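Local coordinates for nucleotidyltransferase-like protein (Exiguobacterium sibiricum, PDB 3C18) that is of unestablished function but resembles nucleotidyltransferases, joining a nucleotidyltransferase-like domain to a probable substrate-binding helical domain and a helix-turn-helix domain, at residues A[151-156]-A[210-215]. Sequence-based numbering, arbitrary orientation. Where two conformers were deposited one is given.
Sequences THVHHA and IGLEHL
Ala156 and Leu212 mark the place where two helices of the YgxA-like substrate-binding domain, 146-167 and 201-218, come together in its all-helical bundle. Their CA atoms, 8.0 Å apart, are the closest such pair between 151-156 and 210-215, and no hydrogen bond links the two segments. Backbone hydrogen bonds stay within each helix, as from Ala156 N to His152 O at 2.8 Å. What bridges the two is a single leucine: Leu212 sends its CB toward 151-156 and lays its isobutyl end against the ridge formed by Val153 and Ala156, one turn apart. Its chi1 of -85° swings CG to the side away from the carbonyl carbon, and chi2 of 163° then sets CD1 and CD2 against that ridge. The small Ala156, whose CB faces the leucine, meets both branches, CD1 at 3.9 Å and CD2 at 4.0 Å. Val153 comes in obliquely and touches mainly through CG1, set anti to its own backbone N at chi1 159°.

All three side chains are buried, and the same core takes in more of both helices: Val153 also packs on Ile205, Ala208 and Leu209, while Leu212 reaches Leu157 and Leu160. Other sides of helix 146-167 serve different neighbours. His152 ND1 is hydrogen-bonded to Arg133 NE on helix 116-142, and His154 stacks on His154 of the second subunit, so this helix takes part in both the domain core and the dimer interface. Within the pair of segments, Val153 CG1 comes to 3.9 Å from Leu212 CD1.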
ATOM      1  N   THR A 151     -12.972 -12.049  -0.118  1.00 31.09           N
ATOM      2  CA  THR A 151     -12.000 -11.072  -0.587  1.00 29.23           C
ATOM      3  C   THR A 151     -10.712 -11.150   0.216  1.00 28.77           C
ATOM      4  O   THR A 151      -9.628 -11.194  -0.334  1.00 32.68           O
ATOM      5  CB  THR A 151     -12.562  -9.617  -0.595  1.00 32.88           C
ATOM      6  OG1 THR A 151     -13.688  -9.549  -1.480  1.00 28.87           O
ATOM      7  CG2 THR A 151     -11.520  -8.675  -1.088  1.00 33.20           C
ATOM      8  N   HIS A 152     -10.837 -11.195   1.538  1.00 28.95           N
ATOM      9  CA  HIS A 152      -9.665 -11.224   2.422  1.00 25.62           C
ATOM     10  C   HIS A 152      -8.964 -12.563   2.406  1.00 24.19           C
ATOM     11  O   HIS A 152      -7.748 -12.631   2.401  1.00 23.30           O
ATOM     12  CB  HIS A 152     -10.032 -10.773   3.830  1.00 27.32           C
ATOM     13  CG  HIS A 152     -10.417  -9.335   3.876  1.00 28.67           C
ATOM     14  ND1 HIS A 152      -9.559  -8.350   4.321  1.00 33.06           N
ATOM     15  CD2 HIS A 152     -11.531  -8.694   3.449  1.00 32.46           C
ATOM     16  CE1 HIS A 152     -10.149  -7.174   4.214  1.00 36.87           C
ATOM     17  NE2 HIS A 152     -11.337  -7.351   3.677  1.00 31.01           N
ATOM     18  N   VAL A 153      -9.747 -13.623   2.312  1.00 23.44           N
ATOM     19  CA  VAL A 153      -9.160 -14.951   2.281  1.00 25.41           C
ATOM     20  C   VAL A 153      -8.298 -15.090   1.037  1.00 25.80           C
ATOM     21  O   VAL A 153      -7.189 -15.633   1.073  1.00 30.12           O
ATOM     22  CB  VAL A 153     -10.198 -16.064   2.325  1.00 29.46           C
ATOM     23  CG1 VAL A 153      -9.598 -17.333   1.791  1.00 26.91           C
ATOM     24  CG2 VAL A 153     -10.671 -16.233   3.773  1.00 24.06           C
ATOM     25  N   HIS A 154      -8.807 -14.549  -0.060  1.00 27.33           N
ATOM     26  CA  HIS A 154      -8.119 -14.637  -1.362  1.00 24.66           C
ATOM     27  C   HIS A 154      -6.810 -13.859  -1.286  1.00 26.26           C
ATOM     28  O   HIS A 154      -5.750 -14.322  -1.683  1.00 28.69           O
ATOM     29  CB  HIS A 154      -9.032 -14.110  -2.479  1.00 28.89           C
ATOM     30  CG  HIS A 154      -8.371 -14.042  -3.808  1.00 33.72           C
ATOM     31  ND1 HIS A 154      -7.562 -12.992  -4.177  1.00 39.90           N
ATOM     32  CD2 HIS A 154      -8.372 -14.905  -4.854  1.00 30.93           C
ATOM     33  CE1 HIS A 154      -7.077 -13.217  -5.382  1.00 39.18           C
ATOM     34  NE2 HIS A 154      -7.564 -14.361  -5.822  1.00 39.83           N
ATOM     35  N   HIS A 155      -6.876 -12.682  -0.705  1.00 23.54           N
ATOM     36  CA  HIS A 155      -5.687 -11.847  -0.561  0.50 25.07           C
ATOM     37  C   HIS A 155      -4.674 -12.543   0.331  1.00 26.38           C
ATOM     38  O   HIS A 155      -3.477 -12.556   0.060  1.00 27.15           O
ATOM     39  CB  HIS A 155      -6.044 -10.484   0.023  0.50 27.74           C
ATOM     40  CG  HIS A 155      -6.850  -9.613  -0.893  0.50 34.09           C
ATOM     41  ND1 HIS A 155      -7.004  -8.263  -0.681  0.50 33.33           N
ATOM     42  CD2 HIS A 155      -7.542  -9.895  -2.026  0.50 40.75           C
ATOM     43  CE1 HIS A 155      -7.767  -7.749  -1.630  0.50 36.26           C
ATOM     44  NE2 HIS A 155      -8.097  -8.717  -2.466  0.50 43.27           N
ATOM     45  N   ALA A 156      -5.156 -13.146   1.406  1.00 26.95           N
ATOM     46  CA  ALA A 156      -4.246 -13.847   2.338  1.00 24.98           C
ATOM     47  C   ALA A 156      -3.535 -14.931   1.598  1.00 22.98           C
ATOM     48  O   ALA A 156      -2.360 -15.186   1.788  1.00 25.54           O
ATOM     49  CB  ALA A 156      -5.023 -14.471   3.530  1.00 24.30           C
ATOM     50  N   ILE A 210      -9.319 -22.885   7.192  1.00 31.16           N
ATOM     51  CA  ILE A 210      -8.708 -24.012   7.925  1.00 32.20           C
ATOM     52  C   ILE A 210      -7.272 -24.178   7.443  1.00 33.37           C
ATOM     53  O   ILE A 210      -6.332 -24.177   8.226  1.00 32.73           O
ATOM     54  CB  ILE A 210      -9.439 -25.332   7.681  1.00 35.66           C
ATOM     55  CG1 ILE A 210     -10.826 -25.293   8.332  1.00 36.04           C
ATOM     56  CG2 ILE A 210      -8.641 -26.503   8.220  1.00 35.19           C
ATOM     57  CD1 ILE A 210     -10.817 -24.609   9.623  1.00 34.64           C
ATOM     58  N   GLY A 211      -7.144 -24.265   6.128  1.00 32.13           N
ATOM     59  CA  GLY A 211      -5.852 -24.465   5.470  1.00 31.92           C
ATOM     60  C   GLY A 211      -4.911 -23.341   5.734  1.00 31.61           C
ATOM     61  O   GLY A 211      -3.738 -23.541   6.004  1.00 35.61           O
ATOM     62  N   LEU A 212      -5.434 -22.122   5.670  1.00 32.73           N
ATOM     63  CA  LEU A 212      -4.620 -20.937   5.959  1.00 30.76           C
ATOM     64  C   LEU A 212      -4.080 -20.961   7.374  1.00 34.54           C
ATOM     65  O   LEU A 212      -2.944 -20.487   7.648  1.00 32.96           O
ATOM     66  CB  LEU A 212      -5.411 -19.629   5.801  1.00 33.28           C
ATOM     67  CG  LEU A 212      -5.531 -18.987   4.421  1.00 34.17           C
ATOM     68  CD1 LEU A 212      -6.682 -17.936   4.375  1.00 28.64           C
ATOM     69  CD2 LEU A 212      -4.223 -18.359   4.041  1.00 25.70           C
ATOM     70  N   GLU A 213      -4.905 -21.409   8.309  1.00 30.75           N
ATOM     71  CA  GLU A 213      -4.519 -21.296   9.721  1.00 34.78           C
ATOM     72  C   GLU A 213      -3.392 -22.268   9.988  1.00 35.52           C
ATOM     73  O   GLU A 213      -2.473 -22.009  10.757  1.00 42.25           O
ATOM     74  CB  GLU A 213      -5.701 -21.545  10.658  1.00 34.82           C
ATOM     75  CG  GLU A 213      -5.345 -21.347  12.115  1.00 40.79           C
ATOM     76  CD  GLU A 213      -6.550 -21.355  13.036  1.00 52.96           C
ATOM     77  OE1 GLU A 213      -7.650 -21.711  12.558  1.00 65.23           O
ATOM     78  OE2 GLU A 213      -6.404 -20.992  14.228  1.00 64.83           O
ATOM     79  N   HIS A 214      -3.470 -23.383   9.297  1.00 37.71           N
ATOM     80  CA  HIS A 214      -2.467 -24.434   9.401  1.00 38.92           C
ATOM     81  C   HIS A 214      -1.124 -23.957   8.851  1.00 39.74           C
ATOM     82  O   HIS A 214      -0.089 -24.050   9.497  1.00 41.06           O
ATOM     83  CB  HIS A 214      -2.928 -25.643   8.609  1.00 37.86           C
ATOM     84  CG  HIS A 214      -2.023 -26.826   8.716  1.00 51.27           C
ATOM     85  ND1 HIS A 214      -1.602 -27.336   9.927  1.00 58.33           N
ATOM     86  CD2 HIS A 214      -1.505 -27.637   7.763  1.00 54.15           C
ATOM     87  CE1 HIS A 214      -0.838 -28.392   9.714  1.00 56.64           C
ATOM     88  NE2 HIS A 214      -0.767 -28.596   8.409  1.00 58.20           N
ATOM     89  N   LEU A 215      -1.167 -23.455   7.629  1.00 39.28           N
ATOM     90  CA  LEU A 215       0.051 -22.991   6.914  1.00 40.15           C
ATOM     91  C   LEU A 215       0.698 -21.778   7.575  1.00 39.71           C
ATOM     92  O   LEU A 215       1.912 -21.530   7.498  1.00 43.44           O
ATOM     93  CB  LEU A 215      -0.263 -22.742   5.430  1.00 38.81           C
ATOM     94  CG  LEU A 215      -0.627 -24.051   4.724  1.00 34.98           C
ATOM     95  CD1 LEU A 215      -0.953 -23.899   3.267  1.00 32.65           C
ATOM     96  CD2 LEU A 215       0.510 -25.005   4.866  1.00 45.08           C
TER